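Local coordinates for protein xylulokinase (PDB 5VM1) that probably phosphorylates D-xylulose to D-xylulose 5-phosphate at the expense of ATP, as an FGGY-family carbohydrate kinase, at residues S84-G89 with C103-D108; G89-D94 with L159-Y164. All coordinates share one frame; numbering follows the deposited sequence.

Interaction 1 (S84-G89 with C103-D108); sequences SGQMHG and CILWND
Gln86, Met87 and Trp106 are joined through one water rather than by any direct hydrogen bond between 84-89 and 103-108. The water donates both its protons, to Gln86 OE1 at 2.7 Å and to Met87 O at 3.0 Å, and accepts from Trp106 N, also at 3.0 Å. The Gln86 amide carries a second polar link, its NE2 bonding Gln51 OE1 on the neighbouring strand 50-51, a pairing that would hold the amide's rotation and keep OE1 toward the water. Gln86 CG sits between the backbone N and the carbonyl carbon (chi1 37°), with the chain extended beyond it, and this carries the amide across to Leu105, whose CD2 lies 3.4 Å from OE1. The amide plane stands almost perpendicular to the indole, 82° away, with OE1 at the ring edge near CD1.

Trp106 CB packs beside Met87 O and meets the edge of the His88 imidazole at CD2, 3.7 Å away, close to the ring plane. His88 is held from elsewhere: ND1 bonds Gly182 O, and Phe136 stacks on its ring. Cys103 SG lies against the backbone of Gly89, 3.7 Å from Gly89 C.

Backbone meets backbone at Gly89, whose CA-H points at Ile104 O (CA to O 3.3 Å, 145° at the hydrogen). Leu105 to Asp108 form a type I turn closed by Asp108 N to Leu105 O.

Met87 and His88 are predicted to bind the substrate, and the Met87 side chain touches Asp243, the predicted proton acceptor. With no direct hydrogen bond spanning the segments, their polar coupling here runs through the water, which links the backbone of these predicted substrate-binding residues to the Trp106 turn.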
loop_
_atom_site.group_PDB
_atom_site.type_symbol
_atom_site.label_atom_id
_atom_site.label_comp_id
_atom_site.label_asym_id
_atom_site.label_seq_id
_atom_site.Cartn_x
_atom_site.Cartn_y
_atom_site.Cartn_z
ATOM N N SER A 84 -5.876 -10.146 2.457
ATOM C CA SER A 84 -5.219 -8.871 2.221
ATOM C C SER A 84 -6.150 -7.757 2.665
ATOM O O SER A 84 -7.376 -7.891 2.594
ATOM C CB SER A 84 -4.878 -8.655 0.756
ATOM O OG SER A 84 -4.422 -7.334 0.563
ATOM N N GLY A 85 -5.569 -6.670 3.153
ATOM C CA GLY A 85 -6.389 -5.572 3.627
ATOM C C GLY A 85 -5.752 -4.207 3.511
ATOM O O GLY A 85 -4.527 -4.056 3.569
ATOM N N GLN A 86 -6.620 -3.200 3.389
ATOM C CA GLN A 86 -6.242 -1.825 3.638
ATOM C C GLN A 86 -5.665 -1.728 5.031
ATOM O O GLN A 86 -6.277 -2.203 5.987
ATOM C CB GLN A 86 -7.479 -0.945 3.529
ATOM C CG GLN A 86 -8.735 -1.634 4.078
ATOM C CD GLN A 86 -9.892 -0.682 4.385
ATOM O OE1 GLN A 86 -9.712 0.417 4.914
ATOM N NE2 GLN A 86 -11.087 -1.092 3.994
ATOM N N MET A 87 -4.510 -1.074 5.141
ATOM C CA MET A 87 -3.680 -1.027 6.334
ATOM C C MET A 87 -4.213 -0.009 7.341
ATOM O O MET A 87 -5.120 0.771 7.056
ATOM C CB MET A 87 -2.245 -0.690 5.929
ATOM C CG MET A 87 -1.608 -1.636 4.898
ATOM S SD MET A 87 0.076 -1.241 4.469
ATOM C CE MET A 87 0.897 -1.411 6.029
ATOM N N HIS A 88 -3.635 -0.040 8.547
ATOM C CA HIS A 88 -3.734 1.036 9.539
ATOM C C HIS A 88 -5.121 1.188 10.171
ATOM O O HIS A 88 -5.243 1.839 11.216
ATOM C CB HIS A 88 -3.335 2.411 8.936
ATOM C CG HIS A 88 -2.099 2.390 8.083
ATOM N ND1 HIS A 88 -0.838 2.130 8.581
ATOM C CD2 HIS A 88 -1.939 2.582 6.750
ATOM C CE1 HIS A 88 0.045 2.178 7.600
ATOM N NE2 HIS A 88 -0.596 2.447 6.478
ATOM N N GLY A 89 -6.166 0.624 9.564
ATOM C CA GLY A 89 -7.521 0.861 10.060
ATOM C C GLY A 89 -7.724 0.360 11.487
ATOM O O GLY A 89 -7.279 -0.729 11.856
ATOM N N CYS A 103 -14.854 1.530 11.988
ATOM C CA CYS A 103 -13.415 1.506 11.774
ATOM C C CYS A 103 -12.903 2.850 11.233
ATOM O O CYS A 103 -13.473 3.436 10.305
ATOM C CB CYS A 103 -13.078 0.367 10.815
ATOM S SG CYS A 103 -11.307 0.266 10.415
ATOM N N ILE A 104 -11.817 3.336 11.819
ATOM C CA ILE A 104 -11.195 4.600 11.436
ATOM C C ILE A 104 -10.068 4.269 10.469
ATOM O O ILE A 104 -9.041 3.706 10.863
ATOM C CB ILE A 104 -10.698 5.377 12.664
ATOM C CG1 ILE A 104 -11.872 5.606 13.636
ATOM C CG2 ILE A 104 -10.034 6.696 12.253
ATOM C CD1 ILE A 104 -11.512 6.252 14.944
ATOM N N LEU A 105 -10.278 4.589 9.196
ATOM C CA LEU A 105 -9.453 4.120 8.091
ATOM C C LEU A 105 -8.112 4.877 7.987
ATOM O O LEU A 105 -7.856 5.884 8.660
ATOM C CB LEU A 105 -10.236 4.240 6.781
ATOM C CG LEU A 105 -11.599 3.537 6.851
ATOM C CD1 LEU A 105 -12.352 3.550 5.536
ATOM C CD2 LEU A 105 -11.434 2.113 7.337
ATOM N N TRP A 106 -7.279 4.386 7.060
ATOM C CA TRP A 106 -5.931 4.900 6.818
ATOM C C TRP A 106 -5.941 6.346 6.313
ATOM O O TRP A 106 -4.987 7.092 6.563
ATOM C CB TRP A 106 -5.236 4.010 5.775
ATOM C CG TRP A 106 -5.973 4.075 4.403
ATOM C CD1 TRP A 106 -7.045 3.323 4.029
ATOM C CD2 TRP A 106 -5.708 4.963 3.299
ATOM N NE1 TRP A 106 -7.468 3.680 2.765
ATOM C CE2 TRP A 106 -6.667 4.684 2.295
ATOM C CE3 TRP A 106 -4.773 5.980 3.067
ATOM C CZ2 TRP A 106 -6.699 5.361 1.069
ATOM C CZ3 TRP A 106 -4.815 6.656 1.843
ATOM C CH2 TRP A 106 -5.760 6.339 0.862
ATOM N N ASN A 107 -6.981 6.752 5.572
ATOM C CA ASN A 107 -7.054 8.112 5.052
ATOM C C ASN A 107 -7.838 9.058 5.975
ATOM O O ASN A 107 -8.272 10.123 5.533
ATOM C CB ASN A 107 -7.636 8.131 3.629
ATOM C CG ASN A 107 -8.986 7.457 3.524
ATOM O OD1 ASN A 107 -9.606 7.102 4.521
ATOM N ND2 ASN A 107 -9.434 7.244 2.293
ATOM N N ASP A 108 -8.043 8.674 7.228
ATOM C CA ASP A 108 -8.593 9.574 8.234
ATOM C C ASP A 108 -7.482 10.449 8.813
ATOM O O ASP A 108 -6.366 9.980 9.042
ATOM C CB ASP A 108 -9.252 8.746 9.333
ATOM C CG ASP A 108 -10.009 9.581 10.336
ATOM O OD1 ASP A 108 -9.385 10.310 11.144
ATOM O OD2 ASP A 108 -11.257 9.480 10.322
HETATM O O HOH W 1 -7.959 1.515 6.672
#

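Interaction 2 (G89-D94 with L159-Y164); sequences GATLLD and LLPKDY
Thr91 and Leu159 face each other as an antiparallel hydrogen-bonded pair, joining strand 91-93 to the end of strand 157-159 just before helix 161-170. Thr91 N donates to Leu159 O and Leu159 N to Thr91 O, each at 2.9 Å, the second nearly straight at 171°. One residue on, Leu160 CA-H points at Gly89 O, with CA and O 3.4 Å apart; Leu160 CD2 and Pro161 CD also approach that oxygen.

The Thr91 hydroxyl adds a third bond, OG1 to Leu159 O at 2.8 Å, reaching the acceptor from above its carbonyl plane. Its chi1 of -34° leaves OG1 beside its own backbone N, and both donors therefore grip the same oxygen. Leu93 places CD1 3.6 Å from Leu159 CD1, the two side chains crossing at about a right angle, and CD2 3.8 Å from Tyr164 CE1; Leu93 CD1 also lies at the edge of the Tyr164 ring, in its plane. Thr91 CG2 comes near Tyr164 CD1.

Two donors on Leu159 O pin the chain immediately before Leu160, the helix N-cap residue, while Leu93 packs against both Leu159 and Tyr164. The helix start is thereby anchored to the two-stranded ribbon by polar and apolar contacts together.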
loop_
_atom_site.group_PDB
_atom_site.type_symbol
_atom_site.label_atom_id
_atom_site.label_comp_id
_atom_site.label_asym_id
_atom_site.label_seq_id
_atom_site.Cartn_x
_atom_site.Cartn_y
_atom_site.Cartn_z
ATOM N N GLY A 89 -6.166 0.624 9.564
ATOM C CA GLY A 89 -7.521 0.861 10.060
ATOM C C GLY A 89 -7.724 0.360 11.487
ATOM O O GLY A 89 -7.279 -0.729 11.856
ATOM N N ALA A 90 -8.476 1.136 12.278
ATOM C CA ALA A 90 -8.661 0.883 13.706
ATOM C C ALA A 90 -10.066 0.358 13.982
ATOM O O ALA A 90 -11.027 1.137 14.010
ATOM C CB ALA A 90 -8.406 2.159 14.501
ATOM N N THR A 91 -10.167 -0.951 14.276
ATOM C CA THR A 91 -11.428 -1.629 14.592
ATOM C C THR A 91 -11.420 -1.991 16.081
ATOM O O THR A 91 -10.643 -2.850 16.510
ATOM C CB THR A 91 -11.609 -2.903 13.754
ATOM O OG1 THR A 91 -11.037 -2.725 12.459
ATOM C CG2 THR A 91 -13.093 -3.256 13.587
ATOM N N LEU A 92 -12.293 -1.358 16.862
ATOM C CA LEU A 92 -12.335 -1.538 18.310
ATOM C C LEU A 92 -13.447 -2.527 18.688
ATOM O O LEU A 92 -14.622 -2.293 18.390
ATOM C CB LEU A 92 -12.523 -0.182 18.997
ATOM C CG LEU A 92 -11.739 1.014 18.392
ATOM C CD1 LEU A 92 -11.836 2.276 19.260
ATOM C CD2 LEU A 92 -10.274 0.696 18.026
ATOM N N LEU A 93 -13.083 -3.610 19.375
ATOM C CA LEU A 93 -14.052 -4.606 19.807
ATOM C C LEU A 93 -14.150 -4.623 21.327
ATOM O O LEU A 93 -13.156 -4.406 22.029
ATOM C CB LEU A 93 -13.674 -5.995 19.300
ATOM C CG LEU A 93 -13.447 -6.044 17.793
ATOM C CD1 LEU A 93 -13.268 -7.475 17.345
ATOM C CD2 LEU A 93 -14.585 -5.362 17.032
ATOM N N ASP A 94 -15.348 -4.942 21.834
ATOM C CA ASP A 94 -15.559 -4.992 23.276
ATOM C C ASP A 94 -15.264 -6.408 23.786
ATOM O O ASP A 94 -14.577 -7.189 23.122
ATOM C CB ASP A 94 -16.974 -4.516 23.642
ATOM C CG ASP A 94 -18.082 -5.405 23.086
ATOM O OD1 ASP A 94 -17.802 -6.482 22.531
ATOM O OD2 ASP A 94 -19.264 -5.036 23.242
ATOM N N LEU A 159 -8.213 -4.401 16.217
ATOM C CA LEU A 159 -7.883 -5.207 15.058
ATOM C C LEU A 159 -7.830 -4.323 13.823
ATOM O O LEU A 159 -8.562 -3.332 13.726
ATOM C CB LEU A 159 -8.913 -6.324 14.844
ATOM C CG LEU A 159 -9.043 -7.443 15.862
ATOM C CD1 LEU A 159 -10.283 -8.273 15.558
ATOM C CD2 LEU A 159 -7.799 -8.315 15.814
ATOM N N LEU A 160 -6.938 -4.688 12.881
ATOM C CA LEU A 160 -6.939 -4.064 11.571
ATOM C C LEU A 160 -7.961 -4.761 10.672
ATOM O O LEU A 160 -8.333 -5.911 10.916
ATOM C CB LEU A 160 -5.548 -4.127 10.948
ATOM C CG LEU A 160 -4.367 -3.476 11.654
ATOM C CD1 LEU A 160 -3.130 -4.123 11.109
ATOM C CD2 LEU A 160 -4.318 -1.995 11.457
ATOM N N PRO A 161 -8.402 -4.101 9.598
ATOM C CA PRO A 161 -9.552 -4.638 8.842
ATOM C C PRO A 161 -9.443 -6.098 8.411
ATOM O O PRO A 161 -10.359 -6.871 8.693
ATOM C CB PRO A 161 -9.640 -3.677 7.646
ATOM C CG PRO A 161 -9.140 -2.412 8.176
ATOM C CD PRO A 161 -8.032 -2.755 9.128
ATOM N N LYS A 162 -8.347 -6.513 7.774
ATOM C CA LYS A 162 -8.287 -7.893 7.301
ATOM C C LYS A 162 -8.321 -8.872 8.466
ATOM O O LYS A 162 -8.752 -10.019 8.297
ATOM C CB LYS A 162 -7.055 -8.137 6.421
ATOM C CG LYS A 162 -5.794 -8.492 7.164
ATOM C CD LYS A 162 -4.734 -8.981 6.210
ATOM C CE LYS A 162 -3.504 -9.461 6.963
ATOM N NZ LYS A 162 -3.257 -8.692 8.229
ATOM N N ASP A 163 -7.837 -8.445 9.639
ATOM C CA ASP A 163 -7.846 -9.289 10.822
ATOM C C ASP A 163 -9.233 -9.363 11.473
ATOM O O ASP A 163 -9.512 -10.315 12.205
ATOM C CB ASP A 163 -6.761 -8.821 11.797
ATOM C CG ASP A 163 -5.342 -8.788 11.154
ATOM O OD1 ASP A 163 -5.005 -9.663 10.315
ATOM O OD2 ASP A 163 -4.542 -7.898 11.520
ATOM N N TYR A 164 -10.090 -8.355 11.287
ATOM C CA TYR A 164 -11.491 -8.518 11.676
ATOM C C TYR A 164 -12.183 -9.518 10.765
ATOM O O TYR A 164 -13.109 -10.233 11.180
ATOM C CB TYR A 164 -12.261 -7.193 11.629
ATOM C CG TYR A 164 -13.701 -7.352 12.097
ATOM C CD1 TYR A 164 -14.019 -7.310 13.457
ATOM C CD2 TYR A 164 -14.730 -7.570 11.199
ATOM C CE1 TYR A 164 -15.331 -7.468 13.902
ATOM C CE2 TYR A 164 -16.065 -7.729 11.636
ATOM C CZ TYR A 164 -16.354 -7.681 12.985
ATOM O OH TYR A 164 -17.656 -7.840 13.431
#

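How the interactions relate
The two interactions share Gly89 and have centres about 9 Å apart, both within the N-terminal FGGY domain, of the actin-like ATPase clan. Their segments alternate along the chain: 84-89 leaves strand 78-85 of the six-stranded sheet, runs directly into 89-94, then 103-108 follows, and 159-164 comes much later. A probable hydrogen bond between Ala90 N and Ile104 O, 3.0 Å apart, links them, and Leu160 CD2 packs on His88 C. Trp56 of helix 53-70 touches side chains of both contacts. The predicted substrate-binding loop is thus held from the 103-108 side in interaction 1, and the chain leaving it is fastened to the start of helix 161-170 in interaction 2.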